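Local coordinates for DUF5625 domain-containing protein (Sulfurospirillum deleyianum, PDB 3NKG) that is of unknown function but folds largely into two four-stranded antiparallel β-sheets, with probable kinship to galactose-binding-like domains, at residues P6-I11 against I35-V40; Y121-N126 against R133-I138; D50-W55 against G84-E89; W55-F60 against T96-K101. All coordinates share one frame; numbering follows the deposited sequence.

Contact 1 (P6-I11 against I35-V40); sequences PISIPI and ILQFAV
S8 and Q37 face each other across a water molecule, while I11 and L36 meet directly through their methyl ends. The water accepts a bond from S8 OG at 3.1 Å and donates one to Q37 OE1 at 2.9 Å, so it bridges two oxygens that stand 3.8 Å apart, S8 OG and Q37 OE1. The T166 hydroxyl is hydrogen-bonded to the same two oxygens, giving serine and glutamine a shared protein partner beside the shared water. Q37 reaches this point with its chain extended beyond CG (chi2 -177°), which carries the amide out from its own strand. The apolar half buries more surface through a single close pair: I11 CD1 lies 3.7 Å from L36 CD2, and the two side chains cross at about a right angle and touch through these methyls. In I11 the chi1 of 63° sets CG1 between the backbone N and the carbonyl carbon, and an extended chi2 then sends CD1 on to the leucine. No hydrogen bond joins the two backbones. Strand 163-169 runs between strands 7-11 and 30-38 and pairs antiparallel with each, I9 bonding to F165 and I35 to T166, so the contact spans one strand of the sheet. Beyond it, L36 packs on I135 of strand 132-140, I9 on strand 18-26 of the other sheet, and F38 on helix 49-58.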
loop_
_atom_site.group_PDB
_atom_site.type_symbol
_atom_site.label_atom_id
_atom_site.label_comp_id
_atom_site.label_asym_id
_atom_site.label_seq_id
_atom_site.Cartn_x
_atom_site.Cartn_y
_atom_site.Cartn_z
ATOM N N PRO A 6 13.734 2.172 5.996
ATOM C CA PRO A 6 12.597 1.458 5.393
ATOM C C PRO A 6 13.057 0.359 4.443
ATOM O O PRO A 6 14.172 0.402 3.924
ATOM C CB PRO A 6 11.866 2.542 4.598
ATOM C CG PRO A 6 12.446 3.851 5.050
ATOM C CD PRO A 6 13.820 3.573 5.549
ATOM N N ILE A 7 12.193 -0.629 4.244
ATOM C CA ILE A 7 12.447 -1.733 3.333
ATOM C C ILE A 7 11.383 -1.683 2.250
ATOM O O ILE A 7 10.198 -1.568 2.560
ATOM C CB ILE A 7 12.323 -3.055 4.077
ATOM C CG1 ILE A 7 13.418 -3.141 5.144
ATOM C CG2 ILE A 7 12.414 -4.217 3.118
ATOM C CD1 ILE A 7 13.161 -4.215 6.157
ATOM N N SER A 8 11.798 -1.747 0.986
ATOM C CA SER A 8 10.842 -1.726 -0.130
ATOM C C SER A 8 10.935 -2.973 -0.997
ATOM O O SER A 8 12.017 -3.432 -1.328
ATOM C CB SER A 8 11.021 -0.482 -1.000
ATOM O OG SER A 8 10.463 0.680 -0.389
ATOM N N ILE A 9 9.780 -3.514 -1.366
ATOM C CA ILE A 9 9.700 -4.724 -2.158
ATOM C C ILE A 9 8.860 -4.409 -3.403
ATOM O O ILE A 9 7.672 -4.120 -3.286
ATOM C CB ILE A 9 9.049 -5.849 -1.317
ATOM C CG1 ILE A 9 9.923 -6.192 -0.109
ATOM C CG2 ILE A 9 8.765 -7.112 -2.134
ATOM C CD1 ILE A 9 9.223 -7.081 0.905
ATOM N N PRO A 10 9.481 -4.437 -4.593
ATOM C CA PRO A 10 8.711 -4.137 -5.800
ATOM C C PRO A 10 7.647 -5.183 -6.028
ATOM O O PRO A 10 7.933 -6.371 -5.927
ATOM C CB PRO A 10 9.761 -4.196 -6.918
ATOM C CG PRO A 10 11.044 -3.845 -6.232
ATOM C CD PRO A 10 10.922 -4.539 -4.880
ATOM N N ILE A 11 6.425 -4.744 -6.320
ATOM C CA ILE A 11 5.363 -5.672 -6.677
ATOM C C ILE A 11 4.647 -5.245 -7.965
ATOM O O ILE A 11 4.735 -4.084 -8.390
ATOM C CB ILE A 11 4.344 -5.806 -5.558
ATOM C CG1 ILE A 11 3.667 -4.463 -5.305
ATOM C CG2 ILE A 11 5.035 -6.293 -4.288
ATOM C CD1 ILE A 11 2.533 -4.577 -4.327
ATOM N N ILE A 35 2.769 -0.338 3.649
ATOM C CA ILE A 35 2.085 0.550 2.704
ATOM C C ILE A 35 2.449 0.189 1.284
ATOM O O ILE A 35 3.410 -0.555 1.044
ATOM C CB ILE A 35 2.494 2.037 2.910
ATOM C CG1 ILE A 35 3.909 2.267 2.398
ATOM C CG2 ILE A 35 2.375 2.465 4.404
ATOM C CD1 ILE A 35 4.427 3.676 2.593
ATOM N N LEU A 36 1.687 0.719 0.336
ATOM C CA LEU A 36 2.084 0.638 -1.055
ATOM C C LEU A 36 2.448 2.034 -1.512
ATOM O O LEU A 36 1.703 2.996 -1.244
ATOM C CB LEU A 36 0.919 0.111 -1.920
ATOM C CG LEU A 36 0.380 -1.256 -1.528
ATOM C CD1 LEU A 36 -0.816 -1.581 -2.392
ATOM C CD2 LEU A 36 1.457 -2.302 -1.664
ATOM N N GLN A 37 3.560 2.150 -2.235
ATOM C CA GLN A 37 3.995 3.421 -2.811
ATOM C C GLN A 37 3.998 3.332 -4.325
ATOM O O GLN A 37 4.654 2.443 -4.896
ATOM C CB GLN A 37 5.410 3.768 -2.353
ATOM C CG GLN A 37 5.569 3.916 -0.850
ATOM C CD GLN A 37 6.982 4.327 -0.467
ATOM O OE1 GLN A 37 7.926 3.540 -0.575
ATOM N NE2 GLN A 37 7.134 5.571 -0.037
ATOM N N PHE A 38 3.278 4.260 -4.958
ATOM C CA PHE A 38 3.115 4.300 -6.416
ATOM C C PHE A 38 4.035 5.333 -7.058
ATOM O O PHE A 38 4.044 6.497 -6.654
ATOM C CB PHE A 38 1.671 4.673 -6.755
ATOM C CG PHE A 38 0.679 3.656 -6.316
ATOM C CD1 PHE A 38 0.441 3.443 -4.952
ATOM C CD2 PHE A 38 0.038 2.854 -7.254
ATOM C CE1 PHE A 38 -0.458 2.491 -4.555
ATOM C CE2 PHE A 38 -0.857 1.911 -6.870
ATOM C CZ PHE A 38 -1.119 1.713 -5.527
ATOM N N ALA A 39 4.803 4.915 -8.058
ATOM C CA ALA A 39 5.576 5.871 -8.870
ATOM C C ALA A 39 4.678 6.682 -9.797
ATOM O O ALA A 39 3.646 6.201 -10.268
ATOM C CB ALA A 39 6.638 5.166 -9.667
ATOM N N VAL A 40 5.080 7.923 -10.052
ATOM C CA VAL A 40 4.277 8.860 -10.828
ATOM C C VAL A 40 5.231 9.675 -11.698
ATOM O O VAL A 40 6.368 9.930 -11.290
ATOM C CB VAL A 40 3.479 9.789 -9.887
ATOM C CG1 VAL A 40 2.713 10.815 -10.671
ATOM C CG2 VAL A 40 2.508 8.969 -9.012
HETATM O O HOH W 1 10.074 2.886 -2.470
#

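Contact 2 (Y121-N126 against R133-I138); sequences YMTKGN and RDITTI. With ACY (acetic acid), chain C.
Y121, T123 and G125 meet R133, I135 and T136 where two edge strands of a β-sandwich approach each other, 113-123 from one sheet and 132-140 from the other. The N-to-C directions of 121-123 and 133-138 differ by 146°, roughly antiparallel, and side chains and waters join them. R133 bends at chi3 (-69°) and brings its guanidinium under the backbone of K124, whose CA lies over the centre of one face. At the edge, R133 NE gives G125 O an almost straight hydrogen bond of 2.8 Å, in the carbonyl plane and on a lone pair. R133 NH1 makes a weak bond of 3.3 Å to T123 OG1, which has V98 O as its stronger partner. T96 O and L58 O take further guanidinium bonds; an alanine here would remove all of these bonds and would probably leave the carbonyls of G125, T96 and L58 without this donor. Further along, I135 CG2 sits over the Y121 ring, 3.9 Å from its centroid, and T136 CG2 comes within 3.6 Å of Y121 OH. One water links K124 N to D134 O. I135 and T136 both face L34 in a classic β bulge, an irregularity found in antiparallel sheets, here on an edge strand of the sandwich.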
loop_
_atom_site.group_PDB
_atom_site.type_symbol
_atom_site.label_atom_id
_atom_site.label_comp_id
_atom_site.label_asym_id
_atom_site.label_seq_id
_atom_site.Cartn_x
_atom_site.Cartn_y
_atom_site.Cartn_z
ATOM N N TYR A 121 -6.038 -8.202 2.922
ATOM C CA TYR A 121 -6.474 -6.826 3.127
ATOM C C TYR A 121 -7.181 -6.323 1.886
ATOM O O TYR A 121 -6.614 -6.358 0.799
ATOM C CB TYR A 121 -5.292 -5.897 3.415
ATOM C CG TYR A 121 -4.550 -6.282 4.668
ATOM C CD1 TYR A 121 -3.469 -7.176 4.615
ATOM C CD2 TYR A 121 -4.955 -5.803 5.910
ATOM C CE1 TYR A 121 -2.800 -7.564 5.771
ATOM C CE2 TYR A 121 -4.281 -6.191 7.086
ATOM C CZ TYR A 121 -3.204 -7.058 7.000
ATOM O OH TYR A 121 -2.537 -7.444 8.141
HETATM N N MSE A 122 -8.416 -5.858 2.062
HETATM C CA MSE A 122 -9.129 -5.141 1.026
HETATM C C MSE A 122 -8.709 -3.660 1.071
HETATM O O MSE A 122 -9.445 -2.782 1.556
HETATM C CB MSE A 122 -10.636 -5.303 1.240
HETATM C CG MSE A 122 -11.043 -6.774 1.369
HETATM SE SE MSE A 122 -10.644 -7.854 -0.252
HETATM C CE MSE A 122 -11.882 -6.966 -1.336
ATOM N N THR A 123 -7.515 -3.377 0.581
ATOM C CA THR A 123 -6.953 -2.034 0.767
ATOM C C THR A 123 -7.766 -0.981 0.006
ATOM O O THR A 123 -8.394 -1.265 -1.055
ATOM C CB THR A 123 -5.492 -1.982 0.334
ATOM O OG1 THR A 123 -5.410 -1.942 -1.090
ATOM C CG2 THR A 123 -4.737 -3.228 0.849
ATOM N N LYS A 124 -7.773 0.234 0.543
ATOM C CA LYS A 124 -8.533 1.311 -0.064
ATOM C C LYS A 124 -7.965 2.629 0.423
ATOM O O LYS A 124 -7.227 2.681 1.400
ATOM C CB LYS A 124 -9.999 1.226 0.355
ATOM C CG LYS A 124 -10.166 1.182 1.882
ATOM C CD LYS A 124 -11.623 1.309 2.296
ATOM C CE LYS A 124 -11.740 1.166 3.807
ATOM N NZ LYS A 124 -13.150 1.024 4.246
ATOM N N GLY A 125 -8.319 3.704 -0.261
ATOM C CA GLY A 125 -8.027 5.006 0.284
ATOM C C GLY A 125 -6.635 5.525 -0.010
ATOM O O GLY A 125 -5.785 4.904 -0.662
ATOM N N ASN A 126 -6.415 6.705 0.526
ATOM C CA ASN A 126 -5.282 7.520 0.191
ATOM C C ASN A 126 -4.411 7.589 1.452
ATOM O O ASN A 126 -4.833 8.144 2.454
ATOM C CB ASN A 126 -5.857 8.884 -0.189
ATOM C CG ASN A 126 -4.823 9.854 -0.647
ATOM O OD1 ASN A 126 -3.960 10.256 0.120
ATOM N ND2 ASN A 126 -4.920 10.263 -1.911
ATOM N N ARG A 133 -0.768 4.160 -0.514
ATOM C CA ARG A 133 -1.947 3.598 0.106
ATOM C C ARG A 133 -1.498 2.836 1.358
ATOM O O ARG A 133 -0.587 2.001 1.292
ATOM C CB ARG A 133 -2.694 2.683 -0.841
ATOM C CG ARG A 133 -3.774 1.949 -0.072
ATOM C CD ARG A 133 -4.749 1.329 -0.932
ATOM N NE ARG A 133 -5.611 2.273 -1.655
ATOM C CZ ARG A 133 -6.369 1.872 -2.667
ATOM N NH1 ARG A 133 -6.309 0.584 -3.037
ATOM N NH2 ARG A 133 -7.155 2.729 -3.319
ATOM N N ASP A 134 -2.098 3.181 2.494
ATOM C CA ASP A 134 -1.772 2.590 3.785
ATOM C C ASP A 134 -2.530 1.263 3.917
ATOM O O ASP A 134 -3.747 1.223 3.726
ATOM C CB ASP A 134 -2.147 3.563 4.909
ATOM C CG ASP A 134 -1.150 4.745 5.039
ATOM O OD1 ASP A 134 -0.077 4.688 4.400
ATOM O OD2 ASP A 134 -1.429 5.728 5.775
ATOM N N ILE A 135 -1.816 0.175 4.203
ATOM C CA ILE A 135 -2.447 -1.139 4.350
ATOM C C ILE A 135 -2.751 -1.438 5.818
ATOM O O ILE A 135 -3.914 -1.634 6.213
ATOM C CB ILE A 135 -1.555 -2.283 3.828
ATOM C CG1 ILE A 135 -1.185 -2.106 2.360
ATOM C CG2 ILE A 135 -2.242 -3.617 4.001
ATOM C CD1 ILE A 135 0.059 -2.904 1.948
ATOM N N THR A 136 -1.703 -1.492 6.632
ATOM C CA THR A 136 -1.883 -1.782 8.053
ATOM C C THR A 136 -0.643 -1.351 8.857
ATOM O O THR A 136 0.387 -0.965 8.291
ATOM C CB THR A 136 -2.213 -3.301 8.293
ATOM O OG1 THR A 136 -2.673 -3.509 9.638
ATOM C CG2 THR A 136 -0.986 -4.187 8.029
ATOM N N THR A 137 -0.783 -1.377 10.175
ATOM C CA THR A 137 0.335 -1.158 11.093
ATOM C C THR A 137 0.431 -2.394 11.980
ATOM O O THR A 137 -0.581 -2.847 12.523
ATOM C CB THR A 137 0.072 0.069 11.968
ATOM O OG1 THR A 137 -0.160 1.211 11.134
ATOM C CG2 THR A 137 1.262 0.354 12.898
ATOM N N ILE A 138 1.635 -2.938 12.136
ATOM C CA ILE A 138 1.819 -4.185 12.864
ATOM C C ILE A 138 3.008 -4.087 13.846
ATOM O O ILE A 138 4.076 -3.536 13.511
ATOM C CB ILE A 138 2.050 -5.362 11.887
ATOM C CG1 ILE A 138 2.224 -6.680 12.646
ATOM C CG2 ILE A 138 3.286 -5.117 11.056
ATOM C CD1 ILE A 138 2.509 -7.870 11.716
HETATM C C ACY C . -1.480 12.191 -3.378
HETATM O O ACY C . -2.524 11.824 -2.769
HETATM O OXT ACY C . -0.306 12.307 -2.907
HETATM C CH3 ACY C . -1.661 12.522 -4.814
HETATM O O HOH W 2 -6.197 -0.008 3.096
HETATM O O HOH W 3 -5.193 4.194 2.639
#

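Contact 3 (D50-W55 against G84-E89); sequences DGKRVW and GDLIDE
K52 and L86 meet with no flat group close to the leucine, for R53 approaches it through CG and not through its guanidinium: the contact is aliphatic, one methyl against a helix flank. The nearest ring on the helix is the indole of W55, which stacks with F60 over one face and has G59 O at its edge, in plane, but it stays clear of the 84-89 segment. The touching atom is L86 CD1, which lies 3.7 Å from K52 CB, close to the root of the lysine side chain. From there it faces the start of the next residue, 4.4 Å from R53 N, while R53 CG lies alongside at 4.7 Å from L86 CD1. An extended chi2 (173°) makes CD1 the leading atom of the leucine. The lysine leaves the contact beyond CB, its chain extended until it bends at chi4 (67°), so its amine plays no part in holding the leucine. L86 is presented by a short 3-10 turn, closed by the bond of 3.3 Å from I87 N to G84 O. G84, with positive phi, ends the run of helical backbone before it. Two lysines tie this turn to the two helices: K80 of helix 76-83 bonds through NZ to G84 O and I87 O, and K56 of helix 49-58 through NZ to L86 O. The meeting lies at the surface, where helix 49-58 runs beside the end of helix 76-83 and K52 also touches L83.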
loop_
_atom_site.group_PDB
_atom_site.type_symbol
_atom_site.label_atom_id
_atom_site.label_comp_id
_atom_site.label_asym_id
_atom_site.label_seq_id
_atom_site.Cartn_x
_atom_site.Cartn_y
_atom_site.Cartn_z
ATOM N N ASP A 50 -0.453 12.338 -15.009
ATOM C CA ASP A 50 -0.181 11.015 -14.461
ATOM C C ASP A 50 -0.511 11.006 -12.959
ATOM O O ASP A 50 -1.096 10.056 -12.450
ATOM C CB ASP A 50 1.255 10.593 -14.746
ATOM C CG ASP A 50 1.498 9.112 -14.473
ATOM O OD1 ASP A 50 0.781 8.284 -15.059
ATOM O OD2 ASP A 50 2.413 8.778 -13.672
ATOM N N GLY A 51 -0.150 12.090 -12.277
ATOM C CA GLY A 51 -0.471 12.282 -10.875
ATOM C C GLY A 51 -1.966 12.202 -10.615
ATOM O O GLY A 51 -2.405 11.548 -9.651
ATOM N N LYS A 52 -2.757 12.853 -11.466
ATOM C CA LYS A 52 -4.213 12.804 -11.323
ATOM C C LYS A 52 -4.782 11.404 -11.553
ATOM O O LYS A 52 -5.737 11.014 -10.897
ATOM C CB LYS A 52 -4.906 13.783 -12.262
ATOM C CG LYS A 52 -4.774 15.238 -11.888
ATOM C CD LYS A 52 -5.514 16.089 -12.918
ATOM C CE LYS A 52 -5.347 17.575 -12.648
ATOM N NZ LYS A 52 -3.935 18.017 -12.861
ATOM N N ARG A 53 -4.215 10.645 -12.482
ATOM C CA ARG A 53 -4.745 9.300 -12.705
ATOM C C ARG A 53 -4.450 8.432 -11.501
ATOM O O ARG A 53 -5.266 7.594 -11.121
ATOM C CB ARG A 53 -4.151 8.643 -13.939
ATOM C CG ARG A 53 -4.334 9.434 -15.212
ATOM C CD ARG A 53 -3.831 8.613 -16.381
ATOM N NE ARG A 53 -4.426 9.042 -17.636
ATOM C CZ ARG A 53 -3.735 9.552 -18.647
ATOM N NH1 ARG A 53 -2.416 9.687 -18.545
ATOM N NH2 ARG A 53 -4.359 9.916 -19.761
ATOM N N VAL A 54 -3.273 8.628 -10.907
ATOM C CA VAL A 54 -2.909 7.833 -9.744
ATOM C C VAL A 54 -3.745 8.232 -8.540
ATOM O O VAL A 54 -4.194 7.368 -7.793
ATOM C CB VAL A 54 -1.410 7.881 -9.415
ATOM C CG1 VAL A 54 -1.156 7.221 -8.068
ATOM C CG2 VAL A 54 -0.607 7.180 -10.512
ATOM N N TRP A 55 -3.942 9.538 -8.353
ATOM C CA TRP A 55 -4.879 10.010 -7.351
ATOM C C TRP A 55 -6.268 9.366 -7.543
ATOM O O TRP A 55 -6.887 8.870 -6.610
ATOM C CB TRP A 55 -5.021 11.514 -7.470
ATOM C CG TRP A 55 -5.468 12.140 -6.230
ATOM C CD1 TRP A 55 -5.993 11.519 -5.129
ATOM C CD2 TRP A 55 -5.428 13.538 -5.929
ATOM N NE1 TRP A 55 -6.280 12.456 -4.155
ATOM C CE2 TRP A 55 -5.947 13.699 -4.626
ATOM C CE3 TRP A 55 -5.023 14.672 -6.649
ATOM C CZ2 TRP A 55 -6.056 14.949 -4.023
ATOM C CZ3 TRP A 55 -5.127 15.905 -6.046
ATOM C CH2 TRP A 55 -5.648 16.036 -4.748
ATOM N N GLY A 84 -11.866 16.514 -12.580
ATOM C CA GLY A 84 -12.641 16.835 -13.784
ATOM C C GLY A 84 -13.198 15.661 -14.599
ATOM O O GLY A 84 -13.868 14.766 -14.052
ATOM N N ASP A 85 -12.918 15.677 -15.902
ATOM C CA ASP A 85 -13.412 14.667 -16.839
ATOM C C ASP A 85 -12.833 13.273 -16.600
ATOM O O ASP A 85 -13.174 12.326 -17.307
ATOM C CB ASP A 85 -13.082 15.064 -18.282
ATOM C CG ASP A 85 -13.726 16.368 -18.700
ATOM O OD1 ASP A 85 -14.639 16.853 -17.991
ATOM O OD2 ASP A 85 -13.314 16.904 -19.755
ATOM N N LEU A 86 -11.938 13.132 -15.633
ATOM C CA LEU A 86 -11.370 11.820 -15.373
ATOM C C LEU A 86 -12.378 10.921 -14.658
ATOM O O LEU A 86 -12.257 9.696 -14.663
ATOM C CB LEU A 86 -10.077 11.931 -14.573
ATOM C CG LEU A 86 -8.860 12.355 -15.392
ATOM C CD1 LEU A 86 -7.685 12.601 -14.465
ATOM C CD2 LEU A 86 -8.517 11.291 -16.439
ATOM N N ILE A 87 -13.364 11.534 -14.021
ATOM C CA ILE A 87 -14.336 10.777 -13.262
ATOM C C ILE A 87 -15.761 11.175 -13.667
ATOM O O ILE A 87 -15.965 12.183 -14.340
ATOM C CB ILE A 87 -14.153 10.955 -11.715
ATOM C CG1 ILE A 87 -14.516 12.371 -11.281
ATOM C CG2 ILE A 87 -12.722 10.597 -11.316
ATOM C CD1 ILE A 87 -14.577 12.598 -9.759
ATOM N N ASP A 88 -16.732 10.360 -13.258
ATOM C CA ASP A 88 -18.140 10.682 -13.435
ATOM C C ASP A 88 -18.821 10.482 -12.101
ATOM O O ASP A 88 -18.159 10.188 -11.093
ATOM C CB ASP A 88 -18.784 9.827 -14.528
ATOM C CG ASP A 88 -18.821 8.344 -14.185
ATOM O OD1 ASP A 88 -18.652 7.967 -12.999
ATOM O OD2 ASP A 88 -19.056 7.548 -15.122
ATOM N N GLU A 89 -20.139 10.631 -12.079
ATOM C CA GLU A 89 -20.795 10.739 -10.792
ATOM C C GLU A 89 -20.882 9.423 -10.064
ATOM O O GLU A 89 -21.342 9.390 -8.929
ATOM C CB GLU A 89 -22.169 11.410 -10.905
ATOM C CG GLU A 89 -22.806 11.340 -12.264
ATOM C CD GLU A 89 -23.680 12.555 -12.521
ATOM O OE1 GLU A 89 -23.752 13.417 -11.613
ATOM O OE2 GLU A 89 -24.282 12.655 -13.619
#

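Contact 4 (W55-F60 against T96-K101); sequences WKFLGF and TVVPIK
With chi1 at -174°, F57 swings its ring away from the backbone N and out to T96 and V98, which turn their side chains to meet it. T96 CB lies over one face of the ring, 4.0 Å from its centroid and 17° off the normal, a CH-pi contact. V98 CG2 touches the far end of the ring, 3.6 Å from F57 CZ, approaching obliquely. The backbones are joined as well: T96 N gives F57 O a nearly straight hydrogen bond of 2.8 Å, the donor tilted slightly from the carbonyl plane. A water bonded to both T96 OG1, at 2.8 Å, and K56 O, at 2.9 Å, extends this link. Without the ring, as with an alanine here, the CH-pi contact is gone and a gap would probably open beside T96 and V98. Just past F57 and L58 the chain leaves the helix at G59, whose backbone angles would press a side chain against the preceding carbonyl oxygen; here a helix terminus packs against the start of a β-sandwich strand.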
loop_
_atom_site.group_PDB
_atom_site.type_symbol
_atom_site.label_atom_id
_atom_site.label_comp_id
_atom_site.label_asym_id
_atom_site.label_seq_id
_atom_site.Cartn_x
_atom_site.Cartn_y
_atom_site.Cartn_z
ATOM N N TRP A 55 -3.942 9.538 -8.353
ATOM C CA TRP A 55 -4.879 10.010 -7.351
ATOM C C TRP A 55 -6.268 9.366 -7.543
ATOM O O TRP A 55 -6.887 8.870 -6.610
ATOM C CB TRP A 55 -5.021 11.514 -7.470
ATOM C CG TRP A 55 -5.468 12.140 -6.230
ATOM C CD1 TRP A 55 -5.993 11.519 -5.129
ATOM C CD2 TRP A 55 -5.428 13.538 -5.929
ATOM N NE1 TRP A 55 -6.280 12.456 -4.155
ATOM C CE2 TRP A 55 -5.947 13.699 -4.626
ATOM C CE3 TRP A 55 -5.023 14.672 -6.649
ATOM C CZ2 TRP A 55 -6.056 14.949 -4.023
ATOM C CZ3 TRP A 55 -5.127 15.905 -6.046
ATOM C CH2 TRP A 55 -5.648 16.036 -4.748
ATOM N N LYS A 56 -6.752 9.371 -8.770
ATOM C CA LYS A 56 -8.058 8.784 -9.052
ATOM C C LYS A 56 -8.140 7.322 -8.569
ATOM O O LYS A 56 -9.106 6.914 -7.896
ATOM C CB LYS A 56 -8.358 8.868 -10.552
ATOM C CG LYS A 56 -9.605 8.072 -10.964
ATOM C CD LYS A 56 -9.874 8.261 -12.467
ATOM C CE LYS A 56 -10.598 7.071 -13.080
ATOM N NZ LYS A 56 -10.725 7.276 -14.562
ATOM N N PHE A 57 -7.111 6.545 -8.913
ATOM C CA PHE A 57 -7.006 5.125 -8.522
ATOM C C PHE A 57 -6.966 4.956 -6.981
ATOM O O PHE A 57 -7.629 4.082 -6.425
ATOM C CB PHE A 57 -5.725 4.522 -9.152
ATOM C CG PHE A 57 -5.575 3.042 -8.941
ATOM C CD1 PHE A 57 -4.894 2.544 -7.842
ATOM C CD2 PHE A 57 -6.134 2.138 -9.846
ATOM C CE1 PHE A 57 -4.756 1.152 -7.640
ATOM C CE2 PHE A 57 -6.009 0.756 -9.661
ATOM C CZ PHE A 57 -5.313 0.258 -8.550
ATOM N N LEU A 58 -6.132 5.751 -6.306
ATOM C CA LEU A 58 -6.009 5.682 -4.837
ATOM C C LEU A 58 -7.294 6.068 -4.085
ATOM O O LEU A 58 -7.628 5.464 -3.058
ATOM C CB LEU A 58 -4.856 6.582 -4.351
ATOM C CG LEU A 58 -3.438 6.101 -4.703
ATOM C CD1 LEU A 58 -2.352 7.101 -4.276
ATOM C CD2 LEU A 58 -3.210 4.731 -4.071
ATOM N N GLY A 59 -7.999 7.085 -4.574
ATOM C CA GLY A 59 -9.138 7.630 -3.855
ATOM C C GLY A 59 -8.764 8.873 -3.051
ATOM O O GLY A 59 -7.607 9.287 -3.053
ATOM N N PHE A 60 -9.744 9.443 -2.347
ATOM C CA PHE A 60 -9.571 10.665 -1.558
ATOM C C PHE A 60 -9.775 10.489 -0.048
ATOM O O PHE A 60 -9.277 11.277 0.739
ATOM C CB PHE A 60 -10.551 11.728 -2.084
ATOM C CG PHE A 60 -10.167 12.270 -3.424
ATOM C CD1 PHE A 60 -10.334 11.501 -4.573
ATOM C CD2 PHE A 60 -9.630 13.535 -3.543
ATOM C CE1 PHE A 60 -9.970 11.989 -5.814
ATOM C CE2 PHE A 60 -9.266 14.044 -4.798
ATOM C CZ PHE A 60 -9.428 13.268 -5.929
ATOM N N THR A 96 -9.970 2.675 -5.869
ATOM C CA THR A 96 -10.066 1.306 -6.340
ATOM C C THR A 96 -9.594 0.358 -5.256
ATOM O O THR A 96 -8.494 0.500 -4.728
ATOM C CB THR A 96 -9.228 1.098 -7.597
ATOM O OG1 THR A 96 -9.776 1.892 -8.643
ATOM C CG2 THR A 96 -9.241 -0.379 -8.029
ATOM N N VAL A 97 -10.446 -0.595 -4.893
ATOM C CA VAL A 97 -10.077 -1.512 -3.821
ATOM C C VAL A 97 -9.055 -2.466 -4.387
ATOM O O VAL A 97 -9.271 -3.024 -5.445
ATOM C CB VAL A 97 -11.276 -2.309 -3.283
ATOM C CG1 VAL A 97 -10.782 -3.451 -2.391
ATOM C CG2 VAL A 97 -12.241 -1.385 -2.515
ATOM N N VAL A 98 -7.938 -2.640 -3.689
ATOM C CA VAL A 98 -6.893 -3.572 -4.137
ATOM C C VAL A 98 -6.633 -4.654 -3.068
ATOM O O VAL A 98 -6.053 -4.373 -2.022
ATOM C CB VAL A 98 -5.582 -2.827 -4.462
ATOM C CG1 VAL A 98 -4.463 -3.821 -4.872
ATOM C CG2 VAL A 98 -5.823 -1.788 -5.571
ATOM N N PRO A 99 -7.092 -5.885 -3.334
ATOM C CA PRO A 99 -6.915 -7.000 -2.395
ATOM C C PRO A 99 -5.480 -7.442 -2.421
ATOM O O PRO A 99 -4.964 -7.750 -3.490
ATOM C CB PRO A 99 -7.782 -8.122 -2.985
ATOM C CG PRO A 99 -8.648 -7.461 -4.049
ATOM C CD PRO A 99 -7.881 -6.264 -4.529
ATOM N N ILE A 100 -4.859 -7.466 -1.251
ATOM C CA ILE A 100 -3.465 -7.840 -1.086
ATOM C C ILE A 100 -3.439 -8.874 0.023
ATOM O O ILE A 100 -3.994 -8.652 1.106
ATOM C CB ILE A 100 -2.639 -6.658 -0.590
ATOM C CG1 ILE A 100 -2.650 -5.525 -1.623
ATOM C CG2 ILE A 100 -1.199 -7.087 -0.289
ATOM C CD1 ILE A 100 -1.847 -5.825 -2.850
ATOM N N LYS A 101 -2.800 -10.004 -0.233
ATOM C CA LYS A 101 -2.647 -11.000 0.807
ATOM C C LYS A 101 -1.225 -10.967 1.333
ATOM O O LYS A 101 -0.249 -11.143 0.577
ATOM C CB LYS A 101 -3.007 -12.391 0.284
ATOM C CG LYS A 101 -3.012 -13.478 1.344
ATOM C CD LYS A 101 -3.523 -14.789 0.746
ATOM C CE LYS A 101 -2.859 -15.988 1.380
ATOM N NZ LYS A 101 -3.392 -17.269 0.822
HETATM O O HOH W 4 -10.695 4.496 -8.465
#

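In the fold
Contacts 2 and 4 are the nearest pair, with centres about 9 Å apart, joined where R133 bonds to T96 O and T123 to V98 O; strands 98-107 and 113-123 are neighbours in one sheet. Contact 1 lies in the other sheet, about 13 Å from contact 2, which it meets through the L36–R133 backbone bond between strands 30-38 and 132-140. Contact 3 is the outlier, about 22 Å from contact 1, yet it shares W55 and helix 49-58 with contact 4. Along the chain contact 1 closes first, contacts 3 and 4 then alternate, and contact 2 comes last. Together they run from the helical end into both sheets, consistent with one compact unit.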